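Local coordinates for protein extracellular serine protease (Aeromonas sobria, PDB 3WQB) that cleaves peptide bonds that follow two basic residues, one of them lysine, as a secreted calcium-binding serine protease of the furin subfamily, at residues Q202-L205 / A211-K214; A75-G80 / K156-A161; N171-Q176 / L348-Y353; L361-A366 / A427-L432. The protein carries 1 engineered substitution. One frame throughout, in Å; residues are numbered along the deposited sequence.

Interaction 1: residues Q202-L205 / A211-K214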
loop_
_atom_site.group_PDB
_atom_site.type_symbol
_atom_site.label_atom_id
_atom_site.label_comp_id
_atom_site.label_asym_id
_atom_site.label_seq_id
_atom_site.Cartn_x
_atom_site.Cartn_y
_atom_site.Cartn_z
ATOM N N GLN A 202 10.083 8.516 12.404
ATOM C CA GLN A 202 9.976 9.459 13.514
ATOM C C GLN A 202 8.539 9.589 14.009
ATOM O O GLN A 202 8.280 9.673 15.206
ATOM C CB GLN A 202 10.536 10.811 13.102
ATOM C CG GLN A 202 12.034 10.793 12.976
ATOM C CD GLN A 202 12.724 10.172 14.204
ATOM O OE1 GLN A 202 12.404 10.504 15.356
ATOM N NE2 GLN A 202 13.690 9.283 13.957
ATOM N N GLN A 203 7.602 9.600 13.067
ATOM C CA GLN A 203 6.194 9.729 13.385
ATOM C C GLN A 203 5.612 8.481 14.040
ATOM O O GLN A 203 4.718 8.574 14.876
ATOM C CB GLN A 203 5.415 10.082 12.123
ATOM C CG GLN A 203 5.560 11.560 11.728
ATOM C CD GLN A 203 4.786 12.470 12.665
ATOM O OE1 GLN A 203 5.348 13.039 13.603
ATOM N NE2 GLN A 203 3.487 12.577 12.438
ATOM N N THR A 204 6.109 7.314 13.646
ATOM C CA THR A 204 5.625 6.058 14.218
ATOM C C THR A 204 6.138 5.863 15.648
ATOM O O THR A 204 5.371 5.481 16.539
ATOM C CB THR A 204 6.031 4.847 13.353
ATOM O OG1 THR A 204 5.446 4.961 12.048
ATOM C CG2 THR A 204 5.563 3.537 13.992
ATOM N N LEU A 205 7.426 6.123 15.856
ATOM C CA LEU A 205 8.079 5.757 17.128
ATOM C C LEU A 205 8.002 6.774 18.267
ATOM O O LEU A 205 8.509 6.514 19.348
ATOM C CB LEU A 205 9.528 5.319 16.877
ATOM C CG LEU A 205 9.658 4.057 16.008
ATOM C CD1 LEU A 205 11.117 3.694 15.810
ATOM C CD2 LEU A 205 8.863 2.853 16.552
ATOM N N ALA A 211 0.187 5.696 13.129
ATOM C CA ALA A 211 0.094 4.517 12.281
ATOM C C ALA A 211 -0.134 4.895 10.823
ATOM O O ALA A 211 -1.156 5.508 10.488
ATOM C CB ALA A 211 -1.038 3.636 12.762
ATOM N N TYR A 212 0.842 4.576 9.979
ATOM C CA TYR A 212 0.693 4.702 8.525
ATOM C C TYR A 212 0.006 3.460 7.985
ATOM O O TYR A 212 0.453 2.349 8.264
ATOM C CB TYR A 212 2.068 4.904 7.860
ATOM C CG TYR A 212 2.665 6.239 8.211
ATOM C CD1 TYR A 212 3.385 6.415 9.401
ATOM C CD2 TYR A 212 2.495 7.338 7.371
ATOM C CE1 TYR A 212 3.909 7.658 9.744
ATOM C CE2 TYR A 212 3.007 8.584 7.704
ATOM C CZ TYR A 212 3.719 8.737 8.895
ATOM O OH TYR A 212 4.248 9.958 9.228
ATOM N N ILE A 213 -1.091 3.662 7.250
ATOM C CA ILE A 213 -1.880 2.579 6.656
ATOM C C ILE A 213 -1.816 2.732 5.146
ATOM O O ILE A 213 -1.905 3.857 4.632
ATOM C CB ILE A 213 -3.355 2.635 7.135
ATOM C CG1 ILE A 213 -3.447 2.987 8.639
ATOM C CG2 ILE A 213 -4.091 1.353 6.769
ATOM C CD1 ILE A 213 -2.843 1.962 9.594
ATOM N N LYS A 214 -1.656 1.617 4.434
ATOM C CA LYS A 214 -1.257 1.665 3.043
ATOM C C LYS A 214 -1.966 0.611 2.190
ATOM O O LYS A 214 -1.968 -0.574 2.531
ATOM C CB LYS A 214 0.262 1.468 2.970
ATOM C CG LYS A 214 0.876 1.522 1.575
ATOM C CD LYS A 214 0.687 2.890 0.916
ATOM C CE LYS A 214 1.609 3.058 -0.271
ATOM N NZ LYS A 214 1.260 2.119 -1.386
HETATM O O HOH W 1 3.204 3.315 11.232
#
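Tyr-212 CG stands anti to the carbonyl carbon (chi1 -68°), a setting that swings the ring off strand 211-214 toward Gln-203 and Thr-204 of helix 202-205. From the helix, Gln-203 uses the same kind of first torsion and then bends at chi2 (-73°), which carries its amide past the tyrosine hydroxyl. The meeting is therefore with the aliphatic root of the glutamine: Tyr-212 OH lies 3.1 Å from Gln-203 CB and 3.2 Å from Gln-203 CG, a tight fit at the ring's edge. Amide and ring planes are 75° apart. The hydroxyl bonds to Leu-162 O, whereas the glutamine amide reaches Arg-169 O through NE2 and Lys-206 through OE1, each polar end thus being satisfied beyond this contact. Thr-204 OG1 comes up to the same ring edge, 3.7 Å from Tyr-212 CD1. One water completes the junction, lying in the ring plane: it donates to Thr-204 OG1 at 2.9 Å and accepts from the backbone N of Tyr-212 at 3.0 Å. Thr-204 OG1 also bonds to Phe-200 O, so the water extends a polar chain from the helix backbone to the strand backbone. Around the tyrosine, Phe-200 and Phe-174 stack on its ring, adding aromatic cover from the helix and from the neighbouring strand. After helix 191-205 the chain turns back into strand 211-215, closing the beta-alpha-beta crossover from strand 173-179 in the parallel sheet of the subtilisin-like domain.

Interaction 2: residues A75-G80 / K156-A161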
loop_
_atom_site.group_PDB
_atom_site.type_symbol
_atom_site.label_atom_id
_atom_site.label_comp_id
_atom_site.label_asym_id
_atom_site.label_seq_id
_atom_site.Cartn_x
_atom_site.Cartn_y
_atom_site.Cartn_z
ATOM N N ALA A 75 -5.316 11.696 9.069
ATOM C CA ALA A 75 -5.043 12.413 7.817
ATOM C C ALA A 75 -5.405 11.539 6.626
ATOM O O ALA A 75 -4.949 10.398 6.525
ATOM C CB ALA A 75 -3.581 12.804 7.728
ATOM N N VAL A 76 -6.200 12.087 5.714
ATOM C CA VAL A 76 -6.541 11.405 4.475
ATOM C C VAL A 76 -5.750 12.051 3.351
ATOM O O VAL A 76 -6.041 13.175 2.922
ATOM C CB VAL A 76 -8.061 11.446 4.225
ATOM C CG1 VAL A 76 -8.413 10.800 2.909
ATOM C CG2 VAL A 76 -8.782 10.728 5.360
ATOM N N VAL A 77 -4.708 11.351 2.918
ATOM C CA VAL A 77 -3.809 11.832 1.874
ATOM C C VAL A 77 -4.299 11.184 0.580
ATOM O O VAL A 77 -4.100 10.001 0.338
ATOM C CB VAL A 77 -2.339 11.485 2.209
ATOM C CG1 VAL A 77 -1.386 12.068 1.167
ATOM C CG2 VAL A 77 -1.979 11.993 3.610
ATOM N N ASP A 78 -5.002 11.957 -0.233
ATOM C CA ASP A 78 -5.788 11.358 -1.306
ATOM C C ASP A 78 -6.082 12.394 -2.399
ATOM O O ASP A 78 -5.292 13.309 -2.593
ATOM C CB ASP A 78 -7.064 10.740 -0.707
ATOM C CG ASP A 78 -7.559 9.536 -1.474
ATOM O OD1 ASP A 78 -8.091 9.718 -2.588
ATOM O OD2 ASP A 78 -7.448 8.401 -0.952
ATOM N N ASP A 79 -7.191 12.249 -3.126
ATOM C CA ASP A 79 -7.472 13.142 -4.252
ATOM C C ASP A 79 -8.208 14.420 -3.854
ATOM O O ASP A 79 -8.425 15.296 -4.688
ATOM C CB ASP A 79 -8.225 12.393 -5.361
ATOM C CG ASP A 79 -9.671 12.067 -4.993
ATOM O OD1 ASP A 79 -10.118 12.392 -3.868
ATOM O OD2 ASP A 79 -10.381 11.503 -5.858
ATOM N N GLY A 80 -8.559 14.537 -2.578
ATOM C CA GLY A 80 -9.450 15.602 -2.139
ATOM C C GLY A 80 -10.315 15.168 -0.977
ATOM O O GLY A 80 -10.300 14.003 -0.572
ATOM N N LYS A 156 7.591 18.400 -1.498
ATOM C CA LYS A 156 7.218 19.334 -0.434
ATOM C C LYS A 156 5.790 19.065 0.049
ATOM O O LYS A 156 5.484 19.214 1.225
ATOM C CB LYS A 156 7.384 20.788 -0.895
ATOM C CG LYS A 156 6.392 21.263 -1.930
ATOM C CD LYS A 156 6.479 22.787 -2.100
ATOM C CE LYS A 156 5.552 23.267 -3.203
ATOM N NZ LYS A 156 5.762 24.706 -3.529
ATOM N N ASP A 157 4.927 18.644 -0.873
ATOM C CA ASP A 157 3.531 18.360 -0.543
ATOM C C ASP A 157 3.360 17.000 0.147
ATOM O O ASP A 157 2.539 16.874 1.068
ATOM C CB ASP A 157 2.653 18.487 -1.783
ATOM C CG ASP A 157 2.617 19.908 -2.317
ATOM O OD1 ASP A 157 2.720 20.855 -1.500
ATOM O OD2 ASP A 157 2.464 20.068 -3.538
ATOM N N TRP A 158 4.140 15.996 -0.269
ATOM C CA TRP A 158 4.145 14.720 0.465
ATOM C C TRP A 158 4.563 14.945 1.924
ATOM O O TRP A 158 3.903 14.473 2.839
ATOM C CB TRP A 158 5.058 13.672 -0.186
ATOM C CG TRP A 158 4.572 13.139 -1.504
ATOM C CD1 TRP A 158 5.191 13.268 -2.715
ATOM C CD2 TRP A 158 3.381 12.376 -1.744
ATOM N NE1 TRP A 158 4.466 12.626 -3.696
ATOM C CE2 TRP A 158 3.344 12.084 -3.130
ATOM C CE3 TRP A 158 2.336 11.911 -0.928
ATOM C CZ2 TRP A 158 2.306 11.355 -3.717
ATOM C CZ3 TRP A 158 1.297 11.195 -1.516
ATOM C CH2 TRP A 158 1.294 10.916 -2.896
ATOM N N LEU A 159 5.656 15.673 2.129
ATOM C CA LEU A 159 6.106 16.028 3.469
ATOM C C LEU A 159 5.007 16.741 4.260
ATOM O O LEU A 159 4.736 16.393 5.416
ATOM C CB LEU A 159 7.344 16.923 3.372
ATOM C CG LEU A 159 8.627 16.238 2.897
ATOM C CD1 LEU A 159 9.690 17.283 2.664
ATOM C CD2 LEU A 159 9.102 15.190 3.908
ATOM N N TYR A 160 4.359 17.723 3.628
ATOM C CA TYR A 160 3.340 18.514 4.288
ATOM C C TYR A 160 2.195 17.644 4.818
ATOM O O TYR A 160 1.681 17.863 5.924
ATOM C CB TYR A 160 2.800 19.618 3.362
ATOM C CG TYR A 160 2.058 20.692 4.127
ATOM C CD1 TYR A 160 0.707 20.540 4.468
ATOM C CD2 TYR A 160 2.718 21.846 4.548
ATOM C CE1 TYR A 160 0.037 21.508 5.203
ATOM C CE2 TYR A 160 2.056 22.810 5.269
ATOM C CZ TYR A 160 0.720 22.642 5.603
ATOM O OH TYR A 160 0.066 23.598 6.332
ATOM N N ALA A 161 1.802 16.659 4.014
ATOM C CA ALA A 161 0.634 15.825 4.291
ATOM C C ALA A 161 0.921 14.665 5.234
ATOM O O ALA A 161 0.011 14.183 5.911
ATOM C CB ALA A 161 0.081 15.284 2.994
#
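Apolar packing carries this contact, with Val-77 of the strand set between Trp-158 and Ala-161 of the helix. Its CG1, anti to the backbone N (chi1 -176°), meets Trp-158 CZ3 at 3.9 Å, approaching the indole obliquely, and also touches Ala-161 CB, while Val-77 CG2 lies 3.9 Å from Ala-161 CB. Ala-161, whose CA is 6.4 Å from Val-77 CA, brings the backbones closest here, and Ala-75 adds its CB on the same face. A second kind of contact is between methyls and a backbone carbonyl: Ala-161 O is 3.7 Å from Val-77 CG2 and 4.3 Å from Ala-75 CB. This oxygen is buried and finds no hydrogen-bond partner in the model. The short segments run nearly antiparallel, at 157° with axes 10.1 Å apart, as expected of a crossover helix on a parallel sheet. Helix 155-164 links strand 140-144 to strand 173-179, and strand 73-77 lies between those two in the sheet, so the helix passes over it. Polar bonding belongs to the turn that follows the strand. Asp-78, pointing away from the helix, is the predicted aspartate of the charge relay system, and its OD1 bonds to His-115 ND1. The same oxygen accepts from Asp-79 N at 2.7 Å, on its anti side and 16° out of the carboxylate plane, a grip that would help fix the carboxylate's rotation. Asp-79 in turn takes the backbone N-H groups of His-115 and Gly-116 with its two oxygens, tying the start of helix 115-124 to the turn.

Interaction 3: residues N171-Q176 / L348-Y353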
loop_
_atom_site.group_PDB
_atom_site.type_symbol
_atom_site.label_atom_id
_atom_site.label_comp_id
_atom_site.label_asym_id
_atom_site.label_seq_id
_atom_site.Cartn_x
_atom_site.Cartn_y
_atom_site.Cartn_z
ATOM N N ASN A 171 -1.373 14.099 13.691
ATOM C CA ASN A 171 -2.230 12.966 13.362
ATOM C C ASN A 171 -1.663 11.690 13.945
ATOM O O ASN A 171 -0.442 11.510 13.987
ATOM C CB ASN A 171 -2.391 12.818 11.857
ATOM C CG ASN A 171 -3.220 13.917 11.276
ATOM O OD1 ASN A 171 -4.422 13.996 11.531
ATOM N ND2 ASN A 171 -2.582 14.800 10.514
ATOM N N ARG A 172 -2.552 10.820 14.406
ATOM C CA ARG A 172 -2.156 9.488 14.845
ATOM C C ARG A 172 -2.410 8.396 13.798
ATOM O O ARG A 172 -1.976 7.265 13.994
ATOM C CB ARG A 172 -2.815 9.102 16.164
ATOM C CG ARG A 172 -2.204 9.807 17.373
ATOM C CD ARG A 172 -2.402 9.009 18.657
ATOM N NE ARG A 172 -1.525 7.843 18.670
ATOM C CZ ARG A 172 -1.689 6.762 19.430
ATOM N NH1 ARG A 172 -2.712 6.659 20.279
ATOM N NH2 ARG A 172 -0.817 5.758 19.321
ATOM N N VAL A 173 -3.104 8.716 12.701
ATOM C CA VAL A 173 -3.295 7.765 11.604
ATOM C C VAL A 173 -3.089 8.523 10.301
ATOM O O VAL A 173 -3.646 9.605 10.109
ATOM C CB VAL A 173 -4.703 7.109 11.631
ATOM C CG1 VAL A 173 -4.819 6.080 10.531
ATOM C CG2 VAL A 173 -4.977 6.452 12.983
ATOM N N PHE A 174 -2.281 7.957 9.410
ATOM C CA PHE A 174 -2.126 8.494 8.050
ATOM C C PHE A 174 -2.665 7.489 7.066
ATOM O O PHE A 174 -2.092 6.413 6.891
ATOM C CB PHE A 174 -0.663 8.821 7.744
ATOM C CG PHE A 174 -0.137 9.976 8.541
ATOM C CD1 PHE A 174 0.452 9.776 9.784
ATOM C CD2 PHE A 174 -0.254 11.277 8.054
ATOM C CE1 PHE A 174 0.921 10.867 10.533
ATOM C CE2 PHE A 174 0.203 12.363 8.791
ATOM C CZ PHE A 174 0.796 12.159 10.035
ATOM N N ASN A 175 -3.796 7.836 6.462
ATOM C CA ASN A 175 -4.452 6.962 5.504
ATOM C C ASN A 175 -3.937 7.185 4.091
ATOM O O ASN A 175 -4.049 8.288 3.564
ATOM C CB ASN A 175 -5.964 7.192 5.552
ATOM C CG ASN A 175 -6.719 6.197 4.708
ATOM O OD1 ASN A 175 -7.238 5.210 5.231
ATOM N ND2 ASN A 175 -6.774 6.437 3.398
ATOM N N GLN A 176 -3.352 6.142 3.501
ATOM C CA GLN A 176 -2.777 6.220 2.155
ATOM C C GLN A 176 -3.431 5.201 1.222
ATOM O O GLN A 176 -2.912 4.089 1.011
ATOM C CB GLN A 176 -1.278 5.984 2.190
ATOM C CG GLN A 176 -0.539 6.901 3.124
ATOM C CD GLN A 176 0.845 6.381 3.346
ATOM O OE1 GLN A 176 1.796 6.771 2.651
ATOM N NE2 GLN A 176 0.959 5.410 4.254
ATOM N N LEU A 348 -10.376 3.241 16.418
ATOM C CA LEU A 348 -11.168 2.656 17.500
ATOM C C LEU A 348 -10.252 2.176 18.629
ATOM O O LEU A 348 -10.448 2.512 19.803
ATOM C CB LEU A 348 -12.047 1.503 16.994
ATOM C CG LEU A 348 -13.182 1.909 16.048
ATOM C CD1 LEU A 348 -14.001 0.700 15.627
ATOM C CD2 LEU A 348 -14.081 2.950 16.698
ATOM N N LEU A 349 -9.229 1.414 18.268
ATOM C CA LEU A 349 -8.323 0.876 19.266
ATOM C C LEU A 349 -7.601 1.982 20.011
ATOM O O LEU A 349 -7.488 1.943 21.235
ATOM C CB LEU A 349 -7.314 -0.071 18.622
ATOM C CG LEU A 349 -7.884 -1.315 17.952
ATOM C CD1 LEU A 349 -6.750 -2.150 17.440
ATOM C CD2 LEU A 349 -8.775 -2.118 18.869
ATOM N N MET A 350 -7.107 2.966 19.268
ATOM C CA MET A 350 -6.421 4.093 19.878
ATOM C C MET A 350 -7.327 4.858 20.830
ATOM O O MET A 350 -6.878 5.318 21.877
ATOM C CB MET A 350 -5.870 5.035 18.812
ATOM C CG MET A 350 -4.704 4.469 18.032
ATOM S SD MET A 350 -4.260 5.605 16.712
ATOM C CE MET A 350 -2.698 4.885 16.200
ATOM N N SER A 351 -8.598 5.004 20.482
ATOM C CA SER A 351 -9.509 5.749 21.353
ATOM C C SER A 351 -9.793 5.002 22.653
ATOM O O SER A 351 -9.977 5.632 23.694
ATOM C CB SER A 351 -10.805 6.130 20.637
ATOM O OG SER A 351 -11.665 5.021 20.412
ATOM N N ALA A 352 -9.813 3.670 22.583
ATOM C CA ALA A 352 -10.062 2.809 23.746
ATOM C C ALA A 352 -8.837 2.697 24.647
ATOM O O ALA A 352 -8.967 2.588 25.873
ATOM C CB ALA A 352 -10.497 1.433 23.296
ATOM N N TYR A 353 -7.654 2.728 24.034
ATOM C CA TYR A 353 -6.392 2.507 24.732
ATOM C C TYR A 353 -5.352 3.488 24.212
ATOM O O TYR A 353 -4.454 3.113 23.453
ATOM C CB TYR A 353 -5.938 1.045 24.575
ATOM C CG TYR A 353 -6.858 0.102 25.313
ATOM C CD1 TYR A 353 -6.727 -0.091 26.686
ATOM C CD2 TYR A 353 -7.909 -0.536 24.647
ATOM C CE1 TYR A 353 -7.595 -0.915 27.376
ATOM C CE2 TYR A 353 -8.789 -1.373 25.326
ATOM C CZ TYR A 353 -8.619 -1.560 26.685
ATOM O OH TYR A 353 -9.489 -2.371 27.365
HETATM O O HOH W 2 -3.115 4.038 21.261
#
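This is a thioether-on-guanidinium contact, made where the chain enters strand 173-176 and where helix 335-352 comes to its end, with Met-350 of the helix reaching across to Arg-172 and Val-173. The methionine is extended beyond CG (chi2 175°, chi3 169°) and runs against the arginine, which comes from the opposite direction. Met-350 CE lies 3.7 Å above the guanidinium plane of Arg-172, displaced toward the rim, and Met-350 CG is 3.7 Å from Arg-172 NH1. The bend of the arginine at chi3 (73°) folds the charged group back over the thioether. Met-350 SD lies almost straight over Arg-172 CZ at 3.9 Å and also touches Arg-172 CB and Val-173 CG2. The methyl end is wedged in tightly, with Met-350 CE only 3.3 Å from the carbonyl oxygen Arg-172 O. A water in the guanidinium plane bridges the segments: it accepts from Arg-172 NH1 at 2.8 Å and donates to Tyr-353 O at 2.7 Å, at the first residue to leave the helical conformation. Outside the two segments, Arg-172 NE bonds to Gly-209 O and NH2 to Leu-356 O, while Leu-361 of the next helix packs on the methionine. The arginine thus gives N-H groups to two carbonyl oxygens and a water and offers its face to a polarisable thioether. The neutral oxygens would probably stabilise the positive charge without cancelling it, and bonds from three different nitrogens should fix the group's rotation, keeping that face turned to Met-350.

Interaction 4: residues L361-A366 / A427-L432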
loop_
_atom_site.group_PDB
_atom_site.type_symbol
_atom_site.label_atom_id
_atom_site.label_comp_id
_atom_site.label_asym_id
_atom_site.label_seq_id
_atom_site.Cartn_x
_atom_site.Cartn_y
_atom_site.Cartn_z
ATOM N N LEU A 361 -0.455 -1.869 18.920
ATOM C CA LEU A 361 -1.714 -1.995 18.195
ATOM C C LEU A 361 -1.616 -3.006 17.053
ATOM O O LEU A 361 -2.537 -3.796 16.835
ATOM C CB LEU A 361 -2.176 -0.626 17.701
ATOM C CG LEU A 361 -2.410 0.379 18.831
ATOM C CD1 LEU A 361 -2.399 1.789 18.277
ATOM C CD2 LEU A 361 -3.684 0.093 19.585
ATOM N N ARG A 362 -0.487 -2.991 16.344
ATOM C CA ARG A 362 -0.216 -4.018 15.336
ATOM C C ARG A 362 -0.244 -5.425 15.931
ATOM O O ARG A 362 -0.810 -6.344 15.325
ATOM C CB ARG A 362 1.133 -3.797 14.665
ATOM C CG ARG A 362 1.182 -2.656 13.680
ATOM C CD ARG A 362 2.436 -2.800 12.845
ATOM N NE ARG A 362 2.549 -1.706 11.894
ATOM C CZ ARG A 362 3.557 -1.535 11.044
ATOM N NH1 ARG A 362 4.570 -2.399 11.002
ATOM N NH2 ARG A 362 3.553 -0.478 10.243
ATOM N N ASP A 363 0.372 -5.587 17.103
ATOM C CA ASP A 363 0.419 -6.880 17.774
ATOM C C ASP A 363 -0.992 -7.365 18.098
ATOM O O ASP A 363 -1.337 -8.529 17.871
ATOM C CB ASP A 363 1.249 -6.772 19.058
ATOM C CG ASP A 363 1.506 -8.118 19.704
ATOM O OD1 ASP A 363 2.206 -8.955 19.089
ATOM O OD2 ASP A 363 1.019 -8.328 20.835
ATOM N N LEU A 364 -1.815 -6.454 18.608
ATOM C CA LEU A 364 -3.184 -6.791 18.974
ATOM C C LEU A 364 -4.037 -7.127 17.754
ATOM O O LEU A 364 -4.785 -8.091 17.789
ATOM C CB LEU A 364 -3.811 -5.651 19.781
ATOM C CG LEU A 364 -3.179 -5.513 21.164
ATOM C CD1 LEU A 364 -3.426 -4.135 21.731
ATOM C CD2 LEU A 364 -3.697 -6.588 22.100
ATOM N N LEU A 365 -3.925 -6.331 16.691
ATOM C CA LEU A 365 -4.633 -6.614 15.448
ATOM C C LEU A 365 -4.218 -7.949 14.843
ATOM O O LEU A 365 -5.063 -8.723 14.384
ATOM C CB LEU A 365 -4.419 -5.472 14.453
ATOM C CG LEU A 365 -5.201 -4.190 14.758
ATOM C CD1 LEU A 365 -4.620 -2.997 14.021
ATOM C CD2 LEU A 365 -6.680 -4.364 14.438
ATOM N N ALA A 366 -2.912 -8.215 14.825
ATOM C CA ALA A 366 -2.412 -9.479 14.273
ATOM C C ALA A 366 -2.913 -10.686 15.060
ATOM O O ALA A 366 -3.375 -11.656 14.467
ATOM C CB ALA A 366 -0.904 -9.484 14.183
ATOM N N ALA A 427 -7.294 -5.135 26.647
ATOM C CA ALA A 427 -7.584 -4.935 28.066
ATOM C C ALA A 427 -6.505 -5.556 28.940
ATOM O O ALA A 427 -6.295 -5.120 30.075
ATOM C CB ALA A 427 -8.946 -5.520 28.404
ATOM N N ASN A 428 -5.822 -6.566 28.410
ATOM C CA ASN A 428 -4.798 -7.281 29.167
ATOM C C ASN A 428 -3.411 -7.202 28.544
ATOM O O ASN A 428 -2.494 -7.929 28.935
ATOM C CB ASN A 428 -5.233 -8.731 29.369
ATOM C CG ASN A 428 -6.397 -8.849 30.335
ATOM O OD1 ASN A 428 -7.424 -9.446 30.021
ATOM N ND2 ASN A 428 -6.244 -8.258 31.515
ATOM N N HIS A 429 -3.253 -6.298 27.586
ATOM C CA HIS A 429 -2.012 -6.202 26.845
ATOM C C HIS A 429 -0.902 -5.582 27.686
ATOM O O HIS A 429 -1.116 -4.594 28.389
ATOM C CB HIS A 429 -2.233 -5.391 25.569
ATOM C CG HIS A 429 -1.025 -5.307 24.696
ATOM N ND1 HIS A 429 -0.584 -6.363 23.926
ATOM C CD2 HIS A 429 -0.165 -4.286 24.465
ATOM C CE1 HIS A 429 0.496 -5.995 23.258
ATOM N NE2 HIS A 429 0.772 -4.740 23.568
ATOM N N GLN A 430 0.279 -6.182 27.620
ATOM C CA GLN A 430 1.460 -5.570 28.198
ATOM C C GLN A 430 2.346 -5.044 27.072
ATOM O O GLN A 430 2.526 -5.725 26.060
ATOM C CB GLN A 430 2.191 -6.563 29.101
ATOM C CG GLN A 430 1.420 -6.859 30.392
ATOM C CD GLN A 430 1.291 -5.646 31.310
ATOM O OE1 GLN A 430 2.215 -4.837 31.433
ATOM N NE2 GLN A 430 0.139 -5.518 31.956
ATOM N N PRO A 431 2.883 -3.823 27.231
ATOM C CA PRO A 431 3.610 -3.157 26.147
ATOM C C PRO A 431 4.817 -3.945 25.640
ATOM O O PRO A 431 5.567 -4.529 26.430
ATOM C CB PRO A 431 4.064 -1.842 26.787
ATOM C CG PRO A 431 3.132 -1.626 27.926
ATOM C CD PRO A 431 2.871 -3.000 28.455
ATOM N N LEU A 432 4.964 -3.984 24.318
ATOM C CA LEU A 432 6.176 -4.490 23.683
ATOM C C LEU A 432 7.381 -3.632 24.076
ATOM O O LEU A 432 7.244 -2.421 24.251
ATOM C CB LEU A 432 6.020 -4.486 22.158
ATOM C CG LEU A 432 5.205 -5.605 21.507
ATOM C CD1 LEU A 432 5.073 -5.342 20.010
ATOM C CD2 LEU A 432 5.818 -6.967 21.763
#
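His-429 reaches from the loop onto helix 361-366 and lies against Leu-364 and Asp-363. At its root, His-429 CB touches Leu-364 CD2 at 4.0 Å. With CG anti to the backbone N (chi1 -177°) the imidazole is directed onto the leucine, and His-429 CG meets both methyls, Leu-364 CD1 also lying 4.0 Å from it. ND1 is the ring atom nearest the leucine, 3.6 Å from Leu-364 CD2. Over one face stands Leu-364 CG, in a CH-pi contact 4.2 Å from the ring centroid and 23° off the normal, displaced toward the rim. CE1 turns to the acidic neighbour, lying 3.4 Å from Asp-363 OD2, which sits at the ring edge; carboxylate and imidazole planes are 47° apart. At the tip, NE2 hydrogen-bonds to Asp-360 OD1, an oxygen that also takes the backbone N-H of Leu-432, so one carboxylate holds the loop at two places. Asp-363 has its own partners, a salt bridge from OD1 to Arg-367 and a hydrogen bond from the same oxygen to Tyr-539 OH. Asp-360, and to a lesser degree the salt-bridged Asp-363, would probably raise the proton affinity of the imidazole. Farther along the loop, Leu-432 CD1 packs on Asp-363 CB at 4.2 Å. Segment 427-432 follows helix 419-426 and leads toward strand 436-444, and Tyr-539 belongs to the P-domain region; the contact thus sits at the link joining the subtilisin domain to the P-domain, the two-domain plan of the furin subfamily.

In the fold
Interactions 1, 2 and 3 are buried and converge on the six-stranded parallel sheet, where strands 73-77, 173-179 and 211-215 lie side by side. Interaction 3 supplies the middle strand: backbone bonds tie its segment 171-176 to Ala-75 of interaction 2 and to Ala-211 of interaction 1, and Phe-174 touches Ala-161 O. Only interaction 2 includes a predicted catalytic residue; its helix-strand packing is apolar, whereas interactions 1 and 3 each include a bridging water. Interaction 4, partly buried, lies farther from the chain's centre and combines leucine packing with ring and carboxylate chemistry; it joins interaction 3 where Leu-365 packs on Leu-349.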